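Local coordinates for protein betaine aldehyde dehydrogenase (Staphylococcus aureus subsp. aureus COL, PDB 4QTO) that oxidises betaine aldehyde to glycine betaine, with NAD+ taking up the hydride, at residues A[79-84]-A[225-230]; A[169-174]-A[250-255]; A[287-292]-A[444-449]; A[318-323]-A[421-426]. All blocks are in the same frame, centred on the assembly; numbering follows the deposited sequence. Where two conformers were deposited one is given.

Interaction 1: residues A[79-84]-A[225-230]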
loop_
_atom_site.group_PDB
_atom_site.type_symbol
_atom_site.label_atom_id
_atom_site.label_comp_id
_atom_site.label_asym_id
_atom_site.label_seq_id
_atom_site.Cartn_x
_atom_site.Cartn_y
_atom_site.Cartn_z
ATOM N N ALA A 79 -21.005 -14.587 20.829
ATOM C CA ALA A 79 -20.012 -14.046 19.892
ATOM C C ALA A 79 -18.842 -13.444 20.670
ATOM O O ALA A 79 -17.659 -13.608 20.322
ATOM C CB ALA A 79 -20.674 -13.028 18.984
ATOM N N ARG A 80 -19.159 -12.682 21.729
ATOM C CA ARG A 80 -18.136 -12.098 22.561
ATOM C C ARG A 80 -17.284 -13.168 23.223
ATOM O O ARG A 80 -16.050 -13.076 23.237
ATOM C CB ARG A 80 -18.758 -11.148 23.618
ATOM C CG ARG A 80 -17.802 -10.659 24.711
ATOM C CD ARG A 80 -16.578 -9.926 24.181
ATOM N NE ARG A 80 -16.983 -8.719 23.460
ATOM C CZ ARG A 80 -16.225 -8.075 22.580
ATOM N NH1 ARG A 80 -15.006 -8.490 22.291
ATOM N NH2 ARG A 80 -16.707 -7.001 21.983
ATOM N N ARG A 81 -17.924 -14.166 23.824
ATOM C CA ARG A 81 -17.180 -15.247 24.477
ATOM C C ARG A 81 -16.225 -15.940 23.491
ATOM O O ARG A 81 -15.044 -16.180 23.801
ATOM C CB ARG A 81 -18.154 -16.273 25.071
ATOM C CG ARG A 81 -17.462 -17.273 25.981
ATOM C CD ARG A 81 -18.286 -18.538 26.178
ATOM N NE ARG A 81 -18.354 -19.299 24.925
ATOM C CZ ARG A 81 -19.468 -19.561 24.240
ATOM N NH1 ARG A 81 -20.661 -19.202 24.708
ATOM N NH2 ARG A 81 -19.383 -20.264 23.111
ATOM N N ALA A 82 -16.744 -16.230 22.310
ATOM C CA ALA A 82 -15.968 -16.845 21.255
ATOM C C ALA A 82 -14.782 -15.952 20.846
ATOM O O ALA A 82 -13.649 -16.439 20.683
ATOM C CB ALA A 82 -16.833 -17.175 20.070
ATOM N N PHE A 83 -15.038 -14.654 20.688
ATOM C CA PHE A 83 -13.978 -13.729 20.313
ATOM C C PHE A 83 -12.858 -13.743 21.375
ATOM O O PHE A 83 -11.671 -13.866 21.026
ATOM C CB PHE A 83 -14.513 -12.302 20.117
ATOM C CG PHE A 83 -13.484 -11.391 19.557
ATOM C CD1 PHE A 83 -13.220 -11.414 18.191
ATOM C CD2 PHE A 83 -12.741 -10.570 20.361
ATOM C CE1 PHE A 83 -12.206 -10.659 17.656
ATOM C CE2 PHE A 83 -11.731 -9.788 19.807
ATOM C CZ PHE A 83 -11.474 -9.834 18.472
ATOM N N GLU A 84 -13.234 -13.690 22.651
ATOM C CA GLU A 84 -12.243 -13.650 23.742
ATOM C C GLU A 84 -11.491 -14.965 23.882
ATOM O O GLU A 84 -10.357 -14.950 24.348
ATOM C CB GLU A 84 -12.893 -13.275 25.063
ATOM C CG GLU A 84 -13.600 -11.918 25.001
ATOM C CD GLU A 84 -12.683 -10.778 24.586
ATOM O OE1 GLU A 84 -11.491 -10.818 24.922
ATOM O OE2 GLU A 84 -13.127 -9.808 23.970
ATOM N N PHE A 225 -16.677 -23.832 12.238
ATOM C CA PHE A 225 -16.153 -22.656 12.931
ATOM C C PHE A 225 -16.350 -22.827 14.425
ATOM O O PHE A 225 -17.302 -23.498 14.842
ATOM C CB PHE A 225 -16.838 -21.367 12.441
ATOM C CG PHE A 225 -16.588 -21.095 10.991
ATOM C CD1 PHE A 225 -15.440 -20.423 10.593
ATOM C CD2 PHE A 225 -17.440 -21.586 9.996
ATOM C CE1 PHE A 225 -15.168 -20.244 9.257
ATOM C CE2 PHE A 225 -17.172 -21.410 8.655
ATOM C CZ PHE A 225 -16.013 -20.738 8.269
ATOM N N PRO A 226 -15.495 -22.183 15.238
ATOM C CA PRO A 226 -15.637 -22.358 16.680
ATOM C C PRO A 226 -16.997 -21.878 17.177
ATOM O O PRO A 226 -17.591 -20.953 16.628
ATOM C CB PRO A 226 -14.487 -21.523 17.252
ATOM C CG PRO A 226 -13.469 -21.499 16.151
ATOM C CD PRO A 226 -14.293 -21.409 14.898
ATOM N N LYS A 227 -17.513 -22.553 18.194
ATOM C CA LYS A 227 -18.796 -22.258 18.763
ATOM C C LYS A 227 -18.899 -20.779 19.153
ATOM O O LYS A 227 -18.041 -20.277 19.871
ATOM C CB LYS A 227 -18.938 -23.159 19.986
ATOM C CG LYS A 227 -20.251 -23.145 20.650
ATOM C CD LYS A 227 -20.217 -24.096 21.844
ATOM C CE LYS A 227 -21.552 -24.077 22.562
ATOM N NZ LYS A 227 -21.528 -24.928 23.781
ATOM N N GLY A 228 -19.931 -20.102 18.664
ATOM C CA GLY A 228 -20.156 -18.696 18.920
ATOM C C GLY A 228 -19.585 -17.749 17.877
ATOM O O GLY A 228 -19.925 -16.575 17.857
ATOM N N THR A 229 -18.712 -18.249 16.988
ATOM C CA THR A 229 -18.108 -17.391 15.954
ATOM C C THR A 229 -19.142 -16.862 14.953
ATOM O O THR A 229 -19.035 -15.722 14.484
ATOM C CB THR A 229 -17.033 -18.170 15.156
ATOM O OG1 THR A 229 -16.019 -18.594 16.067
ATOM C CG2 THR A 229 -16.358 -17.292 14.106
ATOM N N ILE A 230 -20.115 -17.709 14.618
ATOM C CA ILE A 230 -21.201 -17.329 13.717
ATOM C C ILE A 230 -22.535 -17.577 14.409
ATOM O O ILE A 230 -22.722 -18.585 15.104
ATOM C CB ILE A 230 -21.138 -18.042 12.348
ATOM C CG1 ILE A 230 -21.274 -19.563 12.476
ATOM C CG2 ILE A 230 -19.856 -17.661 11.638
ATOM C CD1 ILE A 230 -21.328 -20.288 11.142
HETATM O O HOH W 1 -14.064 -18.340 18.171
#

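Interaction 2: residues A[169-174]-A[250-255]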
loop_
_atom_site.group_PDB
_atom_site.type_symbol
_atom_site.label_atom_id
_atom_site.label_comp_id
_atom_site.label_asym_id
_atom_site.label_seq_id
_atom_site.Cartn_x
_atom_site.Cartn_y
_atom_site.Cartn_z
ATOM N N GLU A 169 -5.939 -5.840 13.858
ATOM C CA GLU A 169 -6.662 -6.889 14.548
ATOM C C GLU A 169 -8.104 -6.942 14.054
ATOM O O GLU A 169 -8.611 -5.952 13.567
ATOM C CB GLU A 169 -6.719 -6.583 16.052
ATOM C CG GLU A 169 -5.353 -6.434 16.719
ATOM C CD GLU A 169 -5.411 -6.188 18.211
ATOM O OE1 GLU A 169 -6.506 -5.936 18.782
ATOM O OE2 GLU A 169 -4.332 -6.319 18.833
ATOM N N PRO A 170 -8.772 -8.071 14.260
ATOM C CA PRO A 170 -10.225 -8.065 13.961
ATOM C C PRO A 170 -10.897 -7.009 14.853
ATOM O O PRO A 170 -10.573 -6.878 16.041
ATOM C CB PRO A 170 -10.687 -9.471 14.323
ATOM C CG PRO A 170 -9.568 -10.072 15.108
ATOM C CD PRO A 170 -8.305 -9.392 14.730
ATOM N N VAL A 171 -11.895 -6.338 14.305
ATOM C CA VAL A 171 -12.600 -5.260 15.043
ATOM C C VAL A 171 -13.255 -5.799 16.313
ATOM O O VAL A 171 -13.332 -5.096 17.324
ATOM C CB VAL A 171 -13.547 -4.472 14.104
ATOM C CG1 VAL A 171 -14.733 -5.308 13.673
ATOM C CG2 VAL A 171 -14.002 -3.165 14.744
ATOM N N GLY A 172 -13.753 -7.037 16.265
ATOM C CA GLY A 172 -14.310 -7.709 17.411
ATOM C C GLY A 172 -15.600 -8.409 17.060
ATOM O O GLY A 172 -15.638 -9.239 16.162
ATOM N N VAL A 173 -16.635 -8.085 17.810
ATOM C CA VAL A 173 -17.954 -8.640 17.630
ATOM C C VAL A 173 -18.724 -7.725 16.682
ATOM O O VAL A 173 -18.817 -6.503 16.923
ATOM C CB VAL A 173 -18.673 -8.724 18.982
ATOM C CG1 VAL A 173 -20.148 -9.069 18.798
ATOM C CG2 VAL A 173 -18.005 -9.725 19.895
ATOM N N VAL A 174 -19.307 -8.304 15.631
ATOM C CA VAL A 174 -20.026 -7.516 14.652
ATOM C C VAL A 174 -21.461 -7.996 14.494
ATOM O O VAL A 174 -21.706 -9.211 14.481
ATOM C CB VAL A 174 -19.371 -7.603 13.259
ATOM C CG1 VAL A 174 -20.086 -6.666 12.285
ATOM C CG2 VAL A 174 -17.884 -7.279 13.347
ATOM N N VAL A 250 -20.996 -5.062 21.289
ATOM C CA VAL A 250 -20.817 -4.992 19.838
ATOM C C VAL A 250 -19.773 -3.920 19.486
ATOM O O VAL A 250 -19.820 -2.822 20.038
ATOM C CB VAL A 250 -22.144 -4.672 19.142
ATOM C CG1 VAL A 250 -21.965 -4.500 17.638
ATOM C CG2 VAL A 250 -23.155 -5.777 19.410
ATOM N N ASP A 251 -18.845 -4.251 18.576
ATOM C CA ASP A 251 -17.798 -3.321 18.120
ATOM C C ASP A 251 -18.102 -2.648 16.768
ATOM O O ASP A 251 -17.574 -1.584 16.481
ATOM C CB ASP A 251 -16.462 -4.048 18.060
ATOM C CG ASP A 251 -16.020 -4.540 19.426
ATOM O OD1 ASP A 251 -15.811 -3.706 20.357
ATOM O OD2 ASP A 251 -15.954 -5.792 19.602
ATOM N N LEU A 252 -18.945 -3.289 15.945
ATOM C CA LEU A 252 -19.351 -2.738 14.649
ATOM C C LEU A 252 -20.760 -3.211 14.347
ATOM O O LEU A 252 -21.059 -4.405 14.479
ATOM C CB LEU A 252 -18.434 -3.240 13.521
ATOM C CG LEU A 252 -18.859 -2.945 12.069
ATOM C CD1 LEU A 252 -18.758 -1.476 11.746
ATOM C CD2 LEU A 252 -18.042 -3.773 11.094
ATOM N N VAL A 253 -21.602 -2.271 13.935
ATOM C CA VAL A 253 -22.952 -2.571 13.445
ATOM C C VAL A 253 -22.906 -2.284 11.939
ATOM O O VAL A 253 -22.582 -1.162 11.520
ATOM C CB VAL A 253 -24.013 -1.663 14.085
ATOM C CG1 VAL A 253 -25.393 -2.002 13.498
ATOM C CG2 VAL A 253 -23.980 -1.807 15.575
ATOM N N SER A 254 -23.191 -3.291 11.120
ATOM C CA SER A 254 -23.193 -3.175 9.660
ATOM C C SER A 254 -24.635 -3.404 9.168
ATOM O O SER A 254 -25.127 -4.520 9.275
ATOM C CB SER A 254 -22.239 -4.163 9.006
ATOM O OG SER A 254 -22.265 -4.004 7.593
ATOM N N PHE A 255 -25.251 -2.381 8.600
ATOM C CA PHE A 255 -26.669 -2.433 8.195
ATOM C C PHE A 255 -26.835 -2.004 6.750
ATOM O O PHE A 255 -26.256 -1.007 6.330
ATOM C CB PHE A 255 -27.476 -1.510 9.091
ATOM C CG PHE A 255 -28.881 -1.282 8.626
ATOM C CD1 PHE A 255 -29.902 -2.156 8.975
ATOM C CD2 PHE A 255 -29.186 -0.200 7.817
ATOM C CE1 PHE A 255 -31.187 -1.943 8.533
ATOM C CE2 PHE A 255 -30.480 0.026 7.395
ATOM C CZ PHE A 255 -31.479 -0.850 7.748
#

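Interaction 3: residues A[287-292]-A[444-449]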
loop_
_atom_site.group_PDB
_atom_site.type_symbol
_atom_site.label_atom_id
_atom_site.label_comp_id
_atom_site.label_asym_id
_atom_site.label_seq_id
_atom_site.Cartn_x
_atom_site.Cartn_y
_atom_site.Cartn_z
ATOM N N ILE A 287 -27.070 9.299 -16.883
ATOM C CA ILE A 287 -26.890 10.492 -17.685
ATOM C C ILE A 287 -26.578 10.109 -19.139
ATOM O O ILE A 287 -25.557 9.473 -19.415
ATOM C CB ILE A 287 -25.732 11.335 -17.120
ATOM C CG1 ILE A 287 -26.016 11.720 -15.664
ATOM C CG2 ILE A 287 -25.484 12.565 -17.956
ATOM C CD1 ILE A 287 -24.844 12.343 -14.950
ATOM N N ILE A 288 -27.437 10.546 -20.045
ATOM C CA ILE A 288 -27.331 10.188 -21.457
ATOM C C ILE A 288 -27.140 11.426 -22.319
ATOM O O ILE A 288 -28.030 12.275 -22.430
ATOM C CB ILE A 288 -28.578 9.408 -21.869
ATOM C CG1 ILE A 288 -28.804 8.183 -20.958
ATOM C CG2 ILE A 288 -28.510 9.023 -23.339
ATOM C CD1 ILE A 288 -30.144 7.531 -21.166
ATOM N N PHE A 289 -25.960 11.551 -22.901
ATOM C CA PHE A 289 -25.645 12.664 -23.800
ATOM C C PHE A 289 -26.112 12.405 -25.216
ATOM O O PHE A 289 -26.341 11.248 -25.613
ATOM C CB PHE A 289 -24.150 12.923 -23.794
ATOM C CG PHE A 289 -23.667 13.649 -22.568
ATOM C CD1 PHE A 289 -23.684 15.036 -22.540
ATOM C CD2 PHE A 289 -23.238 12.971 -21.452
ATOM C CE1 PHE A 289 -23.268 15.726 -21.425
ATOM C CE2 PHE A 289 -22.801 13.655 -20.326
ATOM C CZ PHE A 289 -22.817 15.055 -20.318
ATOM N N ASP A 290 -26.216 13.480 -26.011
ATOM C CA ASP A 290 -26.669 13.347 -27.395
ATOM C C ASP A 290 -25.675 12.609 -28.288
ATOM O O ASP A 290 -26.031 12.224 -29.391
ATOM C CB ASP A 290 -27.213 14.664 -27.981
ATOM C CG ASP A 290 -26.203 15.732 -28.176
ATOM O OD1 ASP A 290 -24.982 15.436 -28.255
ATOM O OD2 ASP A 290 -26.653 16.915 -28.305
ATOM N N ASP A 291 -24.453 12.373 -27.793
ATOM C CA ASP A 291 -23.474 11.596 -28.503
ATOM C C ASP A 291 -23.226 10.205 -27.913
ATOM O O ASP A 291 -22.212 9.569 -28.213
ATOM C CB ASP A 291 -22.163 12.362 -28.699
ATOM C CG ASP A 291 -21.476 12.719 -27.404
ATOM O OD1 ASP A 291 -22.026 12.447 -26.318
ATOM O OD2 ASP A 291 -20.345 13.285 -27.482
ATOM N N ALA A 292 -24.150 9.749 -27.084
ATOM C CA ALA A 292 -24.152 8.383 -26.646
ATOM C C ALA A 292 -24.493 7.470 -27.820
ATOM O O ALA A 292 -25.130 7.903 -28.811
ATOM C CB ALA A 292 -25.208 8.189 -25.604
ATOM N N GLY A 444 -24.022 5.751 -10.308
ATOM C CA GLY A 444 -24.623 6.399 -11.469
ATOM C C GLY A 444 -23.827 6.102 -12.711
ATOM O O GLY A 444 -22.752 5.537 -12.638
ATOM N N ALA A 445 -24.370 6.522 -13.856
ATOM C CA ALA A 445 -23.710 6.255 -15.133
ATOM C C ALA A 445 -23.682 7.482 -16.022
ATOM O O ALA A 445 -24.532 8.386 -15.915
ATOM C CB ALA A 445 -24.455 5.175 -15.883
ATOM N N VAL A 446 -22.708 7.473 -16.930
ATOM C CA VAL A 446 -22.600 8.475 -17.967
ATOM C C VAL A 446 -22.432 7.756 -19.290
ATOM O O VAL A 446 -21.526 6.919 -19.445
ATOM C CB VAL A 446 -21.374 9.412 -17.787
ATOM C CG1 VAL A 446 -21.461 10.506 -18.854
ATOM C CG2 VAL A 446 -21.334 9.985 -16.386
ATOM N N PHE A 447 -23.325 8.045 -20.245
ATOM C CA PHE A 447 -23.284 7.470 -21.597
ATOM C C PHE A 447 -22.891 8.555 -22.600
ATOM O O PHE A 447 -23.606 9.588 -22.744
ATOM C CB PHE A 447 -24.623 6.837 -21.981
ATOM C CG PHE A 447 -24.856 5.524 -21.324
ATOM C CD1 PHE A 447 -25.353 5.444 -20.034
ATOM C CD2 PHE A 447 -24.504 4.348 -21.963
ATOM C CE1 PHE A 447 -25.506 4.213 -19.400
ATOM C CE2 PHE A 447 -24.636 3.121 -21.325
ATOM C CZ PHE A 447 -25.135 3.042 -20.051
ATOM N N SER A 448 -21.773 8.327 -23.275
ATOM C CA SER A 448 -21.287 9.197 -24.329
ATOM C C SER A 448 -20.159 8.514 -25.078
ATOM O O SER A 448 -19.343 7.868 -24.429
ATOM C CB SER A 448 -20.693 10.478 -23.727
ATOM O OG SER A 448 -20.130 11.304 -24.751
ATOM N N LYS A 449 -20.100 8.658 -26.401
ATOM C CA LYS A 449 -18.981 8.109 -27.153
ATOM C C LYS A 449 -17.732 8.958 -26.935
ATOM O O LYS A 449 -16.640 8.512 -27.272
ATOM C CB LYS A 449 -19.305 8.004 -28.648
ATOM C CG LYS A 449 -20.323 6.924 -28.928
ATOM C CD LYS A 449 -20.807 6.787 -30.366
ATOM C CE LYS A 449 -21.785 7.892 -30.759
ATOM N NZ LYS A 449 -22.427 7.642 -32.085
#

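Interaction 4: residues A[318-323]-A[421-426]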
loop_
_atom_site.group_PDB
_atom_site.type_symbol
_atom_site.label_atom_id
_atom_site.label_comp_id
_atom_site.label_asym_id
_atom_site.label_seq_id
_atom_site.Cartn_x
_atom_site.Cartn_y
_atom_site.Cartn_z
ATOM N N ARG A 318 -33.244 7.635 -11.967
ATOM C CA ARG A 318 -33.264 9.029 -12.351
ATOM C C ARG A 318 -32.545 9.222 -13.680
ATOM O O ARG A 318 -31.325 9.397 -13.720
ATOM C CB ARG A 318 -32.661 9.913 -11.279
ATOM C CG ARG A 318 -32.826 11.385 -11.565
ATOM C CD ARG A 318 -32.195 12.263 -10.511
ATOM N NE ARG A 318 -32.518 13.656 -10.786
ATOM C CZ ARG A 318 -32.215 14.653 -9.963
ATOM N NH1 ARG A 318 -31.551 14.408 -8.846
ATOM N NH2 ARG A 318 -32.578 15.898 -10.255
ATOM N N ILE A 319 -33.311 9.202 -14.765
ATOM C CA ILE A 319 -32.689 9.349 -16.086
ATOM C C ILE A 319 -32.575 10.834 -16.396
ATOM O O ILE A 319 -33.540 11.605 -16.243
ATOM C CB ILE A 319 -33.455 8.625 -17.182
ATOM C CG1 ILE A 319 -33.494 7.111 -16.902
ATOM C CG2 ILE A 319 -32.835 8.945 -18.545
ATOM C CD1 ILE A 319 -34.479 6.332 -17.710
ATOM N N LEU A 320 -31.380 11.254 -16.787
ATOM C CA LEU A 320 -31.072 12.631 -17.173
ATOM C C LEU A 320 -30.616 12.544 -18.617
ATOM O O LEU A 320 -29.581 11.949 -18.909
ATOM C CB LEU A 320 -29.989 13.234 -16.303
ATOM C CG LEU A 320 -30.363 13.467 -14.863
ATOM C CD1 LEU A 320 -29.196 13.703 -13.943
ATOM C CD2 LEU A 320 -31.287 14.647 -14.814
ATOM N N VAL A 321 -31.407 13.100 -19.541
ATOM C CA VAL A 321 -31.124 12.953 -20.980
ATOM C C VAL A 321 -30.981 14.328 -21.624
ATOM O O VAL A 321 -31.715 15.288 -21.308
ATOM C CB VAL A 321 -32.209 12.095 -21.686
ATOM C CG1 VAL A 321 -33.582 12.718 -21.569
ATOM C CG2 VAL A 321 -31.847 11.861 -23.149
ATOM N N GLN A 322 -30.016 14.464 -22.504
ATOM C CA GLN A 322 -29.769 15.753 -23.120
ATOM C C GLN A 322 -31.018 16.238 -23.879
ATOM O O GLN A 322 -31.633 15.455 -24.586
ATOM C CB GLN A 322 -28.486 15.708 -23.978
ATOM C CG GLN A 322 -27.982 17.087 -24.308
ATOM C CD GLN A 322 -26.489 17.102 -24.600
ATOM O OE1 GLN A 322 -25.874 16.103 -24.997
ATOM N NE2 GLN A 322 -25.869 18.242 -24.325
ATOM N N ASN A 323 -31.360 17.528 -23.710
ATOM C CA ASN A 323 -32.570 18.068 -24.306
ATOM C C ASN A 323 -32.713 17.781 -25.779
ATOM O O ASN A 323 -33.833 17.521 -26.273
ATOM C CB ASN A 323 -32.682 19.580 -24.063
ATOM C CG ASN A 323 -33.030 19.916 -22.626
ATOM O OD1 ASN A 323 -33.767 19.175 -21.956
ATOM N ND2 ASN A 323 -32.532 21.050 -22.150
ATOM N N THR A 421 -37.848 8.136 -13.683
ATOM C CA THR A 421 -38.241 9.495 -14.060
ATOM C C THR A 421 -37.278 9.926 -15.162
ATOM O O THR A 421 -36.147 9.414 -15.229
ATOM C CB THR A 421 -38.136 10.518 -12.899
ATOM O OG1 THR A 421 -36.821 10.470 -12.308
ATOM C CG2 THR A 421 -39.165 10.235 -11.842
ATOM N N VAL A 422 -37.702 10.856 -15.996
ATOM C CA VAL A 422 -36.882 11.384 -17.069
ATOM C C VAL A 422 -36.864 12.910 -16.977
ATOM O O VAL A 422 -37.933 13.548 -17.025
ATOM C CB VAL A 422 -37.390 10.961 -18.476
ATOM C CG1 VAL A 422 -36.422 11.434 -19.555
ATOM C CG2 VAL A 422 -37.529 9.433 -18.572
ATOM N N GLU A 423 -35.671 13.484 -16.896
ATOM C CA GLU A 423 -35.469 14.927 -16.866
ATOM C C GLU A 423 -34.530 15.274 -17.986
ATOM O O GLU A 423 -33.620 14.486 -18.296
ATOM C CB GLU A 423 -34.773 15.383 -15.580
ATOM C CG GLU A 423 -35.630 15.365 -14.325
ATOM C CD GLU A 423 -34.752 15.350 -13.086
ATOM O OE1 GLU A 423 -34.429 16.423 -12.542
ATOM O OE2 GLU A 423 -34.265 14.246 -12.757
ATOM N N GLY A 424 -34.696 16.459 -18.549
ATOM C CA GLY A 424 -33.779 16.906 -19.582
ATOM C C GLY A 424 -32.693 17.816 -19.024
ATOM O O GLY A 424 -32.873 18.446 -17.963
ATOM N N PHE A 425 -31.563 17.892 -19.726
ATOM C CA PHE A 425 -30.498 18.838 -19.377
ATOM C C PHE A 425 -29.944 19.449 -20.663
ATOM O O PHE A 425 -29.934 18.804 -21.718
ATOM C CB PHE A 425 -29.383 18.228 -18.558
ATOM C CG PHE A 425 -28.572 17.185 -19.276
ATOM C CD1 PHE A 425 -27.499 17.566 -20.082
ATOM C CD2 PHE A 425 -28.860 15.836 -19.146
ATOM C CE1 PHE A 425 -26.738 16.611 -20.738
ATOM C CE2 PHE A 425 -28.093 14.882 -19.782
ATOM C CZ PHE A 425 -27.032 15.272 -20.579
ATOM N N GLU A 426 -29.454 20.678 -20.585
ATOM C CA GLU A 426 -28.970 21.352 -21.781
ATOM C C GLU A 426 -27.484 21.114 -22.025
ATOM O O GLU A 426 -27.061 20.827 -23.150
ATOM C CB GLU A 426 -29.251 22.850 -21.672
ATOM C CG GLU A 426 -28.943 23.649 -22.909
ATOM C CD GLU A 426 -29.809 23.264 -24.115
ATOM O OE1 GLU A 426 -30.967 22.796 -23.942
ATOM O OE2 GLU A 426 -29.313 23.474 -25.234
HETATM O O HOH W 2 -35.221 11.937 -13.863
#

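Interaction 1: residues A[79-84]-A[225-230]
A79 meets G228 backbone to backbone: its CA comes within 3.2 Å of G228 O with an angle of 153° at the hydrogen, which fits a CA-H...O contact, while its methyl lies a little further from the same oxygen. G228 O also takes a hydrogen bond from N231 ND2, so the helix contact adds to a carbonyl that already has a stronger partner. Two residues on, R81 bends at chi3 (68°) and brings NH2 to 3.9 Å from K227 CG, and the two long side chains cross at a slant. No hydrogen bond forms between R81 NH2 and K227 O; the guanidinium is held instead by a salt bridge to D38, which K227 also touches. D38 would partly offset the like charges of the two side chains. A82 points straight at the turn. Its CB packs 3.3 Å from K227 O and 3.6 Å from G228 C, so the methyl rests on the K227 carbonyl and the G228 backbone, spanning two successive peptides. A water bonded to T229 OG1 at 2.9 Å also gives A82 O a weak bond of 3.2 Å. T229 OG1 in turn donates to P226 O at 2.9 Å, and T229 N reaches that oxygen from the same face of its plane, so two donors grip a single acceptor. With G228 at positive phi (93°) in third place, P226 to T229 form a type II beta turn. This turn links helix 211-223 to strand 230-232, and helix 69-85 packs against it, a helix-on-turn contact at the margin of the Rossmann-type sheet.

Interaction 2: residues A[169-174]-A[250-255]
V174 and L252 pair in parallel within the central sheet of the Rossmann-type domain, where strand 252-256 adds to strand 162-177 on the side away from strand 200-204. The pairing begins through D251 and V173. D251 N donates to V173 O at 2.8 Å, in the carbonyl plane, and L252 N adds a weak bond of 3.4 Å to the same V173 O. The return bond comes from a side chain: V173 N gives its hydrogen to D251 OD2 at 3.0 Å with an angle of 164°, using the anti lone pair of that oxygen. CG of D251 lies beside its own backbone N (chi1 -63°), which turns the carboxylate back toward the V173 peptide. OD2 also forms a salt bridge with R80 of helix 69-85, so one oxygen ties strand and helix together, while D251 O takes a bond from N275 ND2 of the next strand. Just upstream, V171 and G172 interrupt strand 162-177. V171 O faces D251 CB at 3.4 Å, and V171 CG1 reaches L252 CB, a looser apolar touch. On the face carrying V174 and L252 the two side chains run alongside each other in the same direction, and Y500 packs on both. V174 was modelled in two conformers, and in the one described here its CG1 rests 3.7 Å from L252 CD2. The backbones add a CA-H...O contact from V174 CA to L252 O at 3.3 Å. Where the strand breaks, D251 OD2 lies 3.3 Å from the CA of G172, a residue whose positive phi (136°) marks the kink.

Interaction 3: residues A[287-292]-A[444-449]
The ring of F289 presents its edge to the neighbouring strand: V446 CG1 lies near the ring plane 3.7 Å from CE2, and F447 O lies near that plane 3.6 Å from CD2. F289 also meets F425 edge-to-face. The ring of F447 likewise has a carbonyl near its plane, I287 O, more distantly beside CD1. Between the two rings the strands run in parallel, with I287 opposite V446 and I288 opposite F447. I287 N donates to A445 O, F447 N to I287 O at 2.8 Å, and F289 N to F447 O at 3.1 Å; the last two donors approach nearly end-on to their carbonyls. The ladder then passes into a type I beta turn from F289 to A292. D291 O of this turn accepts K449 N at 2.9 Å, and the A292 methyl packs 3.9 Å from F447 CB. In the D291 side chain, CG sits between the backbone N and the carbonyl carbon (chi1 63°), and OD1 accepts S448 OG at 2.7 Å from 44° above the carboxylate plane. S448 OG accepts D450 N in turn, and D291 OD2 forms a salt bridge with K453, so the aspartate bridges the strand end and helix 451-460. That helix packs against F289, V446 and S448 through K453 and V457. I288 and F447, on the other face of the sheet, are packed by helix 294-306, with helix 323-337 joining over I288; strands 318-322 and 465-468 flank the pair.

Interaction 4: residues A[318-323]-A[421-426]
From R318/T421 to Q322/F425 the two strands keep a five-pair parallel register, their axes 4.5 Å apart at closest and inclined by 33°, with backbone bonds passing alternately from one strand to the other until N323 N reaches F425 O. R318, extended from CG to NE, grips E423 side-on: NE meets OE2 at 2.7 Å and NH2 meets OE1 at 3.0 Å. Both carboxylate oxygens use syn lone pairs, and the guanidinium and carboxylate planes lie only 8° apart. A water donates to E423 OE2 at 2.7 Å and to I319 O, and accepts from T421 OG1, so it ties the carboxylate to both strands. T406 OG1 and the carbonyl of D437 take further hydrogens of R318. At the other end the F425 ring is placed between its backbone N and carbonyl carbon (chi1 66°), which lays one face over the Q322 backbone: Q322 CA stands 3.8 Å from the ring centroid in a CH-pi contact. L320 O lies at the ring edge. On the opposite face of the sheet V321 CG1 touches V422 CG1 at 3.7 Å. Two amides close the strand ends. Q322 NE2 donates to E426 O at 3.1 Å while its OE1 takes D290 N, and N323 ND2 reaches E426 OE1 at 3.0 Å, the side chains crossing nearly at right angles. The paired, almost coplanar groups of R318 and E423 would offset part of the cost of burying both charges; with the water, they probably fix the carboxylate's rotation and keep E423 ionised.

Overall arrangement
The four contacts form two groups on opposite sides of the chain's centre. Interactions 1 and 2, centres 13 Å apart, meet where helix 69-85, which carries a segment of interaction 1, packs on the sheet strands of interaction 2; their segments alternate along the chain, and the R80-D251 salt bridge joins them. Interactions 3 and 4, centres 11 Å apart, occupy neighbouring strands of the seven-stranded sheet, with 318-323/421-426 nested inside the loop closed by 287-292/444-449; I288 N probably bonds to L320 O. The groups' centres are 40 to 51 Å apart, in series along the chain. Modified C313 lies just ahead of strand 318-322, so the second group probably frames the catalytic domain, the first the NAD-binding one.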